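Local coordinates for protein PKS (Streptomyces albus, PDB 4OQJ) that probably catalyses the chain-extending condensation of acyl units as a ketosynthase of the "AT-less" type I polyketide synthase for oxazolomycin, at residues Trp42-Glu47 with Lys366-His371; Arg245-Lys250 with Val326-Thr331; Ile339-Leu344 with Cys360-Val365; Leu397-Pro402 with Val415-Lys420. All blocks are in the same frame, centred on the assembly; numbering follows the deposited sequence.

Contact 1. Residues Trp42-Glu47 with Lys366-His371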
loop_
_atom_site.group_PDB
_atom_site.type_symbol
_atom_site.label_atom_id
_atom_site.label_comp_id
_atom_site.label_asym_id
_atom_site.label_seq_id
_atom_site.Cartn_x
_atom_site.Cartn_y
_atom_site.Cartn_z
ATOM N N TRP A 42 18.161 21.981 5.462
ATOM C CA TRP A 42 17.691 23.135 6.197
ATOM C C TRP A 42 18.459 24.370 5.765
ATOM O O TRP A 42 17.918 25.475 5.776
ATOM C CB TRP A 42 17.833 22.935 7.699
ATOM C CG TRP A 42 17.425 24.152 8.442
ATOM C CD1 TRP A 42 18.203 24.924 9.242
ATOM C CD2 TRP A 42 16.125 24.758 8.432
ATOM N NE1 TRP A 42 17.469 25.974 9.741
ATOM C CE2 TRP A 42 16.190 25.891 9.262
ATOM C CE3 TRP A 42 14.909 24.438 7.811
ATOM C CZ2 TRP A 42 15.087 26.718 9.486
ATOM C CZ3 TRP A 42 13.817 25.250 8.034
ATOM C CH2 TRP A 42 13.917 26.394 8.862
ATOM N N LYS A 43 19.715 24.186 5.371
ATOM C CA LYS A 43 20.509 25.316 4.903
ATOM C C LYS A 43 19.997 25.817 3.556
ATOM O O LYS A 43 19.889 27.017 3.349
ATOM C CB LYS A 43 21.986 24.943 4.817
ATOM C CG LYS A 43 22.646 24.779 6.176
ATOM N N VAL A 44 19.655 24.901 2.652
ATOM C CA VAL A 44 19.051 25.274 1.373
ATOM C C VAL A 44 17.780 26.078 1.621
ATOM O O VAL A 44 17.539 27.085 0.959
ATOM C CB VAL A 44 18.720 24.021 0.500
ATOM C CG1 VAL A 44 17.797 24.379 -0.670
ATOM C CG2 VAL A 44 20.008 23.387 -0.030
ATOM N N LEU A 45 16.975 25.623 2.577
ATOM C CA LEU A 45 15.652 26.191 2.820
ATOM C C LEU A 45 15.724 27.558 3.502
ATOM O O LEU A 45 15.112 28.526 3.041
ATOM C CB LEU A 45 14.827 25.241 3.687
ATOM C CG LEU A 45 14.423 23.912 3.056
ATOM C CD1 LEU A 45 13.885 22.974 4.125
ATOM C CD2 LEU A 45 13.391 24.158 1.976
ATOM N N SER A 46 16.474 27.619 4.602
ATOM C CA SER A 46 16.588 28.847 5.395
ATOM C C SER A 46 17.371 29.926 4.658
ATOM O O SER A 46 17.159 31.121 4.896
ATOM C CB SER A 46 17.248 28.551 6.744
ATOM O OG SER A 46 18.533 27.971 6.581
ATOM N N GLU A 47 18.260 29.518 3.752
ATOM C CA GLU A 47 19.042 30.491 2.974
ATOM C C GLU A 47 18.334 30.845 1.670
ATOM O O GLU A 47 18.814 31.656 0.895
ATOM C CB GLU A 47 20.455 29.951 2.688
ATOM C CG GLU A 47 21.264 29.733 3.947
ATOM C CD GLU A 47 22.649 29.139 3.703
ATOM O OE1 GLU A 47 23.000 28.860 2.534
ATOM O OE2 GLU A 47 23.387 28.956 4.701
ATOM N N LYS A 366 9.110 22.768 -4.278
ATOM C CA LYS A 366 9.429 22.566 -5.685
ATOM C C LYS A 366 10.153 23.803 -6.252
ATOM O O LYS A 366 10.866 23.688 -7.243
ATOM C CB LYS A 366 8.172 22.247 -6.490
ATOM C CG LYS A 366 7.584 20.872 -6.107
ATOM C CD LYS A 366 6.477 20.445 -7.036
ATOM C CE LYS A 366 5.961 19.051 -6.666
ATOM N NZ LYS A 366 5.489 19.014 -5.261
ATOM N N THR A 367 10.014 24.961 -5.599
ATOM C CA THR A 367 10.710 26.176 -6.056
ATOM C C THR A 367 12.203 26.126 -5.707
ATOM O O THR A 367 13.010 26.810 -6.345
ATOM C CB THR A 367 10.104 27.475 -5.458
ATOM O OG1 THR A 367 10.359 27.538 -4.043
ATOM C CG2 THR A 367 8.609 27.557 -5.728
ATOM N N ASN A 368 12.562 25.324 -4.704
ATOM C CA ASN A 368 13.968 25.114 -4.351
ATOM C C ASN A 368 14.589 24.004 -5.203
ATOM O O ASN A 368 15.622 24.205 -5.837
ATOM C CB ASN A 368 14.141 24.737 -2.864
ATOM C CG ASN A 368 13.556 25.754 -1.908
ATOM O OD1 ASN A 368 12.359 25.743 -1.604
ATOM N ND2 ASN A 368 14.415 26.614 -1.386
ATOM N N VAL A 369 13.967 22.822 -5.187
ATOM C CA VAL A 369 14.622 21.608 -5.681
ATOM C C VAL A 369 13.929 20.961 -6.874
ATOM O O VAL A 369 14.361 19.902 -7.336
ATOM C CB VAL A 369 14.747 20.534 -4.558
ATOM C CG1 VAL A 369 15.564 21.063 -3.395
ATOM C CG2 VAL A 369 13.362 20.052 -4.085
ATOM N N GLY A 370 12.880 21.600 -7.381
ATOM C CA GLY A 370 12.055 21.015 -8.426
ATOM C C GLY A 370 11.092 19.948 -7.927
ATOM O O GLY A 370 10.896 19.759 -6.735
ATOM N N HIS A 371 10.517 19.237 -8.883
ATOM C CA HIS A 371 9.464 18.268 -8.674
ATOM C C HIS A 371 10.087 16.885 -8.587
ATOM O O HIS A 371 10.472 16.323 -9.608
ATOM C CB HIS A 371 8.452 18.364 -9.834
ATOM C CG HIS A 371 7.202 17.571 -9.627
ATOM N ND1 HIS A 371 7.140 16.471 -8.803
ATOM C CD2 HIS A 371 5.955 17.726 -10.146
ATOM C CE1 HIS A 371 5.914 15.976 -8.819
ATOM N NE2 HIS A 371 5.177 16.716 -9.626
HETATM O O HOH W 1 13.678 28.607 0.659
#
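A buried, partly water-mediated contact between helix ends joins L45 and V44 to N368, tying helix 38-46 to the short helix 366-369 of the ketosynthase domain. The sequence K366-H371 reads KTNVGH, the motif that in ketosynthases brings a histidine to the active site; here G370 leaves the helix with positive phi just before H371. The CA atoms of L45 and N368 are 7.4 Å apart, and no direct hydrogen bond crosses between the segments. N368 supplies nearly all of the second side of the interface. Its chi1 of -57° sets CG beside its own backbone N, and the amide reaches across to the helix 38-46. The carboxamide divides its work: OD1 lies against the methyl CD2 of L45 at 4.0 Å, with the two side chains about perpendicular, while ND2 passes V44 CG1 at 4.1 Å as those side chains run in opposite directions. ND2 makes two hydrogen bonds, to R49 O just beyond the first helix and to a water, so both of its N-H groups can be engaged and the rotation of the amide is fixed. Helix 376-390 covers the neighbouring surface, with K383 against L45 and H390 stacked on W42. The water bonds both helices, donating to L45 O at 2.8 Å and accepting from N368 ND2 at 2.9 Å.

Contact 2. Residues Arg245-Lys250 with Val326-Thr331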
loop_
_atom_site.group_PDB
_atom_site.type_symbol
_atom_site.label_atom_id
_atom_site.label_comp_id
_atom_site.label_asym_id
_atom_site.label_seq_id
_atom_site.Cartn_x
_atom_site.Cartn_y
_atom_site.Cartn_z
ATOM N N ARG A 245 8.195 28.693 -10.709
ATOM C CA ARG A 245 7.784 29.978 -10.134
ATOM C C ARG A 245 6.398 29.873 -9.513
ATOM O O ARG A 245 5.444 30.505 -9.977
ATOM C CB ARG A 245 7.815 31.072 -11.201
ATOM C CG ARG A 245 9.131 31.144 -11.968
ATOM C CD ARG A 245 9.087 32.211 -13.070
ATOM N NE ARG A 245 10.284 32.177 -13.910
ATOM C CZ ARG A 245 11.441 32.754 -13.595
ATOM N NH1 ARG A 245 11.572 33.414 -12.453
ATOM N NH2 ARG A 245 12.475 32.667 -14.420
ATOM N N ALA A 246 6.310 29.091 -8.439
ATOM C CA ALA A 246 5.032 28.717 -7.859
ATOM C C ALA A 246 4.242 29.934 -7.387
ATOM O O ALA A 246 4.744 30.755 -6.609
ATOM C CB ALA A 246 5.240 27.740 -6.695
ATOM N N PHE A 247 3.006 30.015 -7.880
ATOM C CA PHE A 247 2.001 31.023 -7.508
ATOM C C PHE A 247 2.268 32.402 -8.103
ATOM O O PHE A 247 1.468 33.328 -7.934
ATOM C CB PHE A 247 1.889 31.098 -5.986
ATOM C CG PHE A 247 1.622 29.761 -5.362
ATOM C CD1 PHE A 247 0.461 29.072 -5.680
ATOM C CD2 PHE A 247 2.529 29.179 -4.502
ATOM C CE1 PHE A 247 0.200 27.828 -5.136
ATOM C CE2 PHE A 247 2.275 27.930 -3.950
ATOM C CZ PHE A 247 1.112 27.256 -4.274
ATOM N N ASP A 248 3.370 32.516 -8.836
ATOM C CA ASP A 248 3.759 33.771 -9.472
ATOM C C ASP A 248 3.009 33.988 -10.779
ATOM O O ASP A 248 2.530 33.036 -11.397
ATOM C CB ASP A 248 5.266 33.778 -9.734
ATOM C CG ASP A 248 5.772 35.112 -10.258
ATOM O OD1 ASP A 248 6.098 35.986 -9.431
ATOM O OD2 ASP A 248 5.861 35.276 -11.492
ATOM N N ALA A 249 2.925 35.242 -11.210
ATOM C CA ALA A 249 2.215 35.570 -12.444
ATOM C C ALA A 249 2.902 34.948 -13.657
ATOM O O ALA A 249 2.256 34.674 -14.672
ATOM C CB ALA A 249 2.112 37.081 -12.605
ATOM N N LYS A 250 4.209 34.715 -13.544
ATOM C CA LYS A 250 4.985 34.141 -14.640
ATOM C C LYS A 250 5.134 32.625 -14.500
ATOM O O LYS A 250 5.979 32.021 -15.161
ATOM C CB LYS A 250 6.362 34.813 -14.715
ATOM C CG LYS A 250 6.264 36.312 -15.007
ATOM C CD LYS A 250 7.597 37.035 -14.915
ATOM C CE LYS A 250 7.393 38.538 -15.111
ATOM N NZ LYS A 250 8.577 39.230 -15.694
ATOM N N VAL A 326 0.888 26.161 4.989
ATOM C CA VAL A 326 0.596 25.025 4.117
ATOM C C VAL A 326 1.707 24.848 3.094
ATOM O O VAL A 326 2.090 25.789 2.396
ATOM C CB VAL A 326 -0.760 25.176 3.362
ATOM C CG1 VAL A 326 -0.904 24.109 2.270
ATOM C CG2 VAL A 326 -1.927 25.095 4.326
ATOM N N GLU A 327 2.212 23.625 3.017
ATOM C CA GLU A 327 3.150 23.235 1.991
ATOM C C GLU A 327 2.319 22.676 0.847
ATOM O O GLU A 327 1.807 21.558 0.920
ATOM C CB GLU A 327 4.168 22.218 2.523
ATOM C CG GLU A 327 5.081 21.554 1.463
ATOM C CD GLU A 327 6.076 22.526 0.800
ATOM O OE1 GLU A 327 6.271 23.656 1.298
ATOM O OE2 GLU A 327 6.671 22.141 -0.228
ATOM N N ALA A 328 2.184 23.489 -0.189
ATOM C CA ALA A 328 1.415 23.169 -1.376
ATOM C C ALA A 328 2.098 22.116 -2.229
ATOM O O ALA A 328 3.313 21.943 -2.175
ATOM C CB ALA A 328 1.205 24.410 -2.191
ATOM N N HIS A 329 1.304 21.406 -3.017
ATOM C CA HIS A 329 1.849 20.547 -4.056
ATOM C C HIS A 329 2.692 21.424 -4.987
ATOM O O HIS A 329 3.838 21.103 -5.314
ATOM C CB HIS A 329 0.708 19.848 -4.790
ATOM C CG HIS A 329 1.163 18.906 -5.849
ATOM N ND1 HIS A 329 2.004 17.847 -5.592
ATOM C CD2 HIS A 329 0.889 18.867 -7.174
ATOM C CE1 HIS A 329 2.234 17.191 -6.716
ATOM N NE2 HIS A 329 1.572 17.792 -7.690
ATOM N N GLY A 330 2.108 22.544 -5.399
ATOM C CA GLY A 330 2.876 23.707 -5.829
ATOM C C GLY A 330 3.776 23.543 -7.041
ATOM O O GLY A 330 4.969 23.842 -6.974
ATOM N N THR A 331 3.206 23.117 -8.161
ATOM C CA THR A 331 3.994 22.818 -9.360
ATOM C C THR A 331 4.145 23.985 -10.337
ATOM O O THR A 331 4.834 23.852 -11.355
ATOM C CB THR A 331 3.375 21.658 -10.125
ATOM O OG1 THR A 331 2.006 21.973 -10.410
ATOM C CG2 THR A 331 3.462 20.404 -9.293
#
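A type II beta turn, R245 to D248, packs through A246 and F247 against the loop that leaves strand 325-327 of the main sheet. Closure of the turn rests on D248 N to R245 O at 3.1 Å, and F247 occupies its third position with a positive phi. The phenyl ring carries the main contact: its CZ meets A328 CB at 3.5 Å, a close approach made at the ring edge and near the ring plane, with CE2 next at 4.1 Å from the same methyl. G330 CA lies obliquely to the ring, 4.3 Å from CZ. Beside it, A246 CB rests on G330 O at 3.9 Å, so A246 and F247 between them touch A328 and G330. Residues E327-T331 read EAHGT, a signature of ketosynthases of the thiolase fold whose histidine lines the active site in relatives; both touched residues flank H329. With phi 62° G330 adopts a left-handed backbone that glycine takes most easily. Outside the two segments, V341 and L362 also pack on F247, and the F247 backbone N bonds D337 OD2. At the far end of the turn D248 makes an Asx turn: K250 N donates to its OD2 at 2.7 Å with a fairly straight angle of 164°, arriving on the anti side and 31° out of the carboxylate plane.

Contact 3. Residues Ile339-Leu344 with Cys360-Val365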
loop_
_atom_site.group_PDB
_atom_site.type_symbol
_atom_site.label_atom_id
_atom_site.label_comp_id
_atom_site.label_asym_id
_atom_site.label_seq_id
_atom_site.Cartn_x
_atom_site.Cartn_y
_atom_site.Cartn_z
ATOM N N ILE A 339 -6.187 26.509 -9.082
ATOM C CA ILE A 339 -6.994 25.393 -8.612
ATOM C C ILE A 339 -6.572 24.975 -7.196
ATOM O O ILE A 339 -7.424 24.732 -6.329
ATOM C CB ILE A 339 -6.903 24.190 -9.605
ATOM C CG1 ILE A 339 -7.791 24.484 -10.833
ATOM C CG2 ILE A 339 -7.298 22.877 -8.942
ATOM C CD1 ILE A 339 -7.895 23.367 -11.833
ATOM N N GLU A 340 -5.270 24.904 -6.939
ATOM C CA GLU A 340 -4.824 24.438 -5.630
ATOM C C GLU A 340 -5.294 25.406 -4.535
ATOM O O GLU A 340 -5.751 24.987 -3.471
ATOM C CB GLU A 340 -3.297 24.264 -5.569
ATOM C CG GLU A 340 -2.860 23.708 -4.215
ATOM C CD GLU A 340 -1.464 23.107 -4.212
ATOM O OE1 GLU A 340 -0.706 23.348 -5.180
ATOM O OE2 GLU A 340 -1.140 22.389 -3.232
ATOM N N VAL A 341 -5.208 26.696 -4.810
ATOM C CA VAL A 341 -5.597 27.705 -3.831
ATOM C C VAL A 341 -7.114 27.752 -3.679
ATOM O O VAL A 341 -7.624 27.959 -2.581
ATOM C CB VAL A 341 -5.052 29.071 -4.223
ATOM C CG1 VAL A 341 -5.528 30.150 -3.256
ATOM C CG2 VAL A 341 -3.509 29.021 -4.253
ATOM N N ALA A 342 -7.836 27.568 -4.781
ATOM C CA ALA A 342 -9.296 27.502 -4.719
ATOM C C ALA A 342 -9.736 26.333 -3.841
ATOM O O ALA A 342 -10.691 26.441 -3.078
ATOM C CB ALA A 342 -9.891 27.369 -6.114
ATOM N N ALA A 343 -9.025 25.218 -3.940
ATOM C CA ALA A 343 -9.357 24.031 -3.165
ATOM C C ALA A 343 -9.062 24.242 -1.680
ATOM O O ALA A 343 -9.858 23.867 -0.829
ATOM C CB ALA A 343 -8.586 22.824 -3.692
ATOM N N LEU A 344 -7.908 24.834 -1.379
ATOM C CA LEU A 344 -7.546 25.177 -0.008
ATOM C C LEU A 344 -8.519 26.190 0.606
ATOM O O LEU A 344 -8.926 26.046 1.764
ATOM C CB LEU A 344 -6.135 25.744 0.038
ATOM C CG LEU A 344 -4.997 24.736 -0.136
ATOM C CD1 LEU A 344 -3.712 25.497 -0.401
ATOM C CD2 LEU A 344 -4.871 23.840 1.118
ATOM N N CYS A 360 -2.342 32.660 6.910
ATOM C CA CYS A 360 -1.664 31.369 6.730
ATOM C C CYS A 360 -0.665 31.439 5.583
ATOM O O CYS A 360 -1.022 31.710 4.446
ATOM C CB CYS A 360 -2.674 30.234 6.478
ATOM S SG CYS A 360 -1.950 28.563 6.400
ATOM N N ALA A 361 0.596 31.172 5.890
ATOM C CA ALA A 361 1.633 31.163 4.877
ATOM C C ALA A 361 1.490 29.949 3.967
ATOM O O ALA A 361 1.031 28.881 4.383
ATOM C CB ALA A 361 3.005 31.178 5.530
ATOM N N LEU A 362 1.893 30.139 2.719
ATOM C CA LEU A 362 1.800 29.134 1.674
ATOM C C LEU A 362 3.135 29.084 0.940
ATOM O O LEU A 362 3.729 30.123 0.661
ATOM C CB LEU A 362 0.653 29.482 0.714
ATOM C CG LEU A 362 0.281 28.513 -0.398
ATOM C CD1 LEU A 362 -0.378 27.263 0.161
ATOM C CD2 LEU A 362 -0.645 29.214 -1.406
ATOM N N GLY A 363 3.625 27.887 0.636
ATOM C CA GLY A 363 4.900 27.772 -0.047
ATOM C C GLY A 363 5.036 26.471 -0.804
ATOM O O GLY A 363 4.188 25.587 -0.676
ATOM N N SER A 364 6.102 26.355 -1.593
ATOM C CA SER A 364 6.391 25.113 -2.307
ATOM C C SER A 364 7.888 24.836 -2.407
ATOM O O SER A 364 8.636 25.645 -2.974
ATOM C CB SER A 364 5.809 25.146 -3.714
ATOM O OG SER A 364 6.200 23.958 -4.398
ATOM N N VAL A 365 8.322 23.698 -1.866
ATOM C CA VAL A 365 9.724 23.284 -1.967
ATOM C C VAL A 365 10.100 22.947 -3.413
ATOM O O VAL A 365 11.278 22.850 -3.754
ATOM C CB VAL A 365 10.027 22.078 -1.064
ATOM C CG1 VAL A 365 9.428 20.761 -1.636
ATOM C CG2 VAL A 365 11.516 21.951 -0.826
#
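The hydroxyl oxygen S364 OG is gripped from two directions, by the backbone N of K366, which it caps at the start of helix 366-369, and by the carbonyl O of G330. These bonds lie where the chain passes from strand 360-363 to helix 366-369; the strand itself meets helix 336-348 through hydrocarbon alone. One leucine does the work for the strand. L362 stands with CG anti to its backbone N (chi1 -175°), which aims its forked end at the helix; the fork spreads so that each methyl has its own partner. CD1 touches L344 CD1 at 3.8 Å and CD2 touches V341 CG2 at 4.0 Å. Since V341 and L344 are three residues apart, they present neighbouring positions on one face of the helix, and L362 spans both. Helix and strand are two successive elements of the beta-alpha-beta unit made of strand 325-327, helix 336-348 and strand 360-363, in which the two strands run parallel as sheet neighbours. The CA atoms of V341 and L362 lie 9.3 Å apart, a spacing bridged by the side chains of both. All three touching residues are buried. Further apolar groups close the packing: V326 of the first strand lies on both L344 and L362, F413 of the edge strand reaches L344, and I406 lies on V341. Within the helix, L344 N bonds E340 O at 3.0 Å, and the E340 carboxylate accepts at OE2 from the backbone N of H329 and at OE1 from that of G330.

Contact 4. Residues Leu397-Pro402 with Val415-Lys420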
loop_
_atom_site.group_PDB
_atom_site.type_symbol
_atom_site.label_atom_id
_atom_site.label_comp_id
_atom_site.label_asym_id
_atom_site.label_seq_id
_atom_site.Cartn_x
_atom_site.Cartn_y
_atom_site.Cartn_z
ATOM N N LEU A 397 10.374 30.349 -3.328
ATOM C CA LEU A 397 11.243 31.104 -4.232
ATOM C C LEU A 397 10.576 31.484 -5.555
ATOM O O LEU A 397 9.515 30.964 -5.905
ATOM C CB LEU A 397 12.518 30.295 -4.509
ATOM C CG LEU A 397 13.305 29.888 -3.253
ATOM C CD1 LEU A 397 14.606 29.182 -3.606
ATOM C CD2 LEU A 397 13.581 31.075 -2.329
ATOM N N CYS A 398 11.215 32.411 -6.268
ATOM C CA CYS A 398 10.765 32.868 -7.583
ATOM C C CYS A 398 9.361 33.472 -7.539
ATOM O O CYS A 398 8.620 33.411 -8.523
ATOM C CB CYS A 398 10.807 31.710 -8.591
ATOM S SG CYS A 398 12.448 30.947 -8.785
ATOM N N PHE A 399 9.002 34.049 -6.393
ATOM C CA PHE A 399 7.724 34.743 -6.245
ATOM C C PHE A 399 7.915 36.258 -6.222
ATOM O O PHE A 399 8.475 36.798 -5.273
ATOM C CB PHE A 399 7.002 34.323 -4.968
ATOM C CG PHE A 399 5.639 34.932 -4.838
ATOM C CD1 PHE A 399 4.574 34.423 -5.557
ATOM C CD2 PHE A 399 5.429 36.025 -4.023
ATOM C CE1 PHE A 399 3.319 34.981 -5.446
ATOM C CE2 PHE A 399 4.180 36.595 -3.914
ATOM C CZ PHE A 399 3.127 36.080 -4.623
ATOM N N GLU A 400 7.423 36.925 -7.258
ATOM C CA GLU A 400 7.613 38.369 -7.421
ATOM C C GLU A 400 6.288 39.101 -7.381
ATOM O O GLU A 400 6.186 40.185 -6.815
ATOM C CB GLU A 400 8.320 38.661 -8.735
ATOM C CG GLU A 400 9.712 38.059 -8.810
ATOM C CD GLU A 400 10.303 38.127 -10.202
ATOM O OE1 GLU A 400 9.697 38.793 -11.076
ATOM O OE2 GLU A 400 11.370 37.512 -10.422
ATOM N N ALA A 401 5.279 38.498 -8.000
ATOM C CA ALA A 401 3.937 39.062 -8.023
ATOM C C ALA A 401 2.938 37.927 -8.163
ATOM O O ALA A 401 3.160 37.008 -8.957
ATOM C CB ALA A 401 3.779 40.045 -9.159
ATOM N N PRO A 402 1.829 37.988 -7.406
ATOM C CA PRO A 402 0.840 36.905 -7.443
ATOM C C PRO A 402 0.182 36.757 -8.798
ATOM O O PRO A 402 -0.140 37.738 -9.470
ATOM C CB PRO A 402 -0.185 37.328 -6.393
ATOM C CG PRO A 402 -0.060 38.808 -6.338
ATOM C CD PRO A 402 1.394 39.088 -6.530
ATOM N N VAL A 415 1.800 34.059 0.061
ATOM C CA VAL A 415 3.059 33.373 -0.196
ATOM C C VAL A 415 4.181 33.999 0.634
ATOM O O VAL A 415 4.560 35.143 0.409
ATOM C CB VAL A 415 3.416 33.422 -1.689
ATOM C CG1 VAL A 415 4.734 32.696 -1.952
ATOM C CG2 VAL A 415 2.286 32.809 -2.525
ATOM N N GLY A 416 4.698 33.256 1.608
ATOM C CA GLY A 416 5.793 33.744 2.432
ATOM C C GLY A 416 7.106 33.725 1.667
ATOM O O GLY A 416 7.449 32.714 1.039
ATOM N N THR A 417 7.842 34.831 1.713
ATOM C CA THR A 417 9.099 34.947 0.984
ATOM C C THR A 417 10.272 35.321 1.901
ATOM O O THR A 417 11.299 35.797 1.422
ATOM C CB THR A 417 9.004 35.996 -0.136
ATOM O OG1 THR A 417 8.623 37.255 0.427
ATOM C CG2 THR A 417 7.980 35.585 -1.174
ATOM N N GLU A 418 10.132 35.086 3.204
ATOM C CA GLU A 418 11.160 35.495 4.166
ATOM C C GLU A 418 11.529 34.371 5.107
ATOM O O GLU A 418 10.680 33.570 5.505
ATOM C CB GLU A 418 10.700 36.682 5.028
ATOM C CG GLU A 418 9.732 37.648 4.396
ATOM C CD GLU A 418 9.072 38.549 5.438
ATOM O OE1 GLU A 418 9.803 39.313 6.106
ATOM O OE2 GLU A 418 7.832 38.478 5.606
ATOM N N THR A 419 12.799 34.323 5.486
ATOM C CA THR A 419 13.194 33.496 6.595
ATOM C C THR A 419 13.001 34.295 7.867
ATOM O O THR A 419 13.610 35.349 8.050
ATOM C CB THR A 419 14.647 33.014 6.482
ATOM O OG1 THR A 419 14.842 32.368 5.216
ATOM C CG2 THR A 419 14.933 32.022 7.570
ATOM N N LYS A 420 12.141 33.809 8.751
ATOM C CA LYS A 420 11.862 34.545 9.979
ATOM C C LYS A 420 11.212 33.653 11.004
ATOM O O LYS A 420 10.755 32.546 10.679
ATOM C CB LYS A 420 10.955 35.742 9.693
ATOM C CG LYS A 420 9.582 35.363 9.155
ATOM C CD LYS A 420 8.639 36.553 9.242
ATOM C CE LYS A 420 7.233 36.159 8.885
ATOM N NZ LYS A 420 6.336 37.340 8.824
#
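The loop 397-402 runs close to the end of strand 413-415 and the chain after it without any backbone hydrogen bond between the two segments, F399 CA lying 7.4 Å from T417 CA, and C398 has positive phi just before the chain reaches F399. The contact is a CH-pi interaction with a flanking methyl. V415 CB stands over the centre of the F399 ring, 3.8 Å from its centroid and only 5° off the ring normal, so the approach is to a face. The two branches of the valine spread over the same face: CG1 lies 3.8 Å from F399 CG and CG2 lies 3.8 Å from F399 CE1. On the F399 side, CG anti to the backbone N (chi1 -175°) directs the ring toward V415. T417 CG2 lies on the same side of the ring plane as the valine, beyond the rim, 3.8 Å from F399 CD2 and oblique to the ring, and the side chains of T417 and F399 cross at about a right angle. V415 is buried, T417 exposed and F399 only partly exposed, so the ring covers the valine near the surface. The valine ends strand 413-415, the outermost strand of the main sheet on this side within the chain; G416 bonds the backbone of S396 next to it, and D248 OD1 accepts from both E400 N and A401 N, joining the loop beyond F399 to the turn at 245-248.

Contacts 2 and 3 are the closest pair, with centres about 7 Å apart, and share the parallel strands 325-327 and 360-363 through V326 N to A361 O at 2.8 Å. Contact 1 lies next along the chain from contact 3, strand 360-363 leading into helix 366-369, and it meets contact 2 where K366 NZ bonds H329 O at 2.7 Å. Contact 4 joins contact 1 through S46 O to T419 OG1 at 2.7 Å, and its F399 CE1 lies 3.5 Å from F247 O. H371 and H329, in the segments of contacts 1 and 2, come together with NE2 atoms 4.2 Å apart, consistent with the family's active-site histidines; each bonds glycerol, probably from the crystallisation liquor.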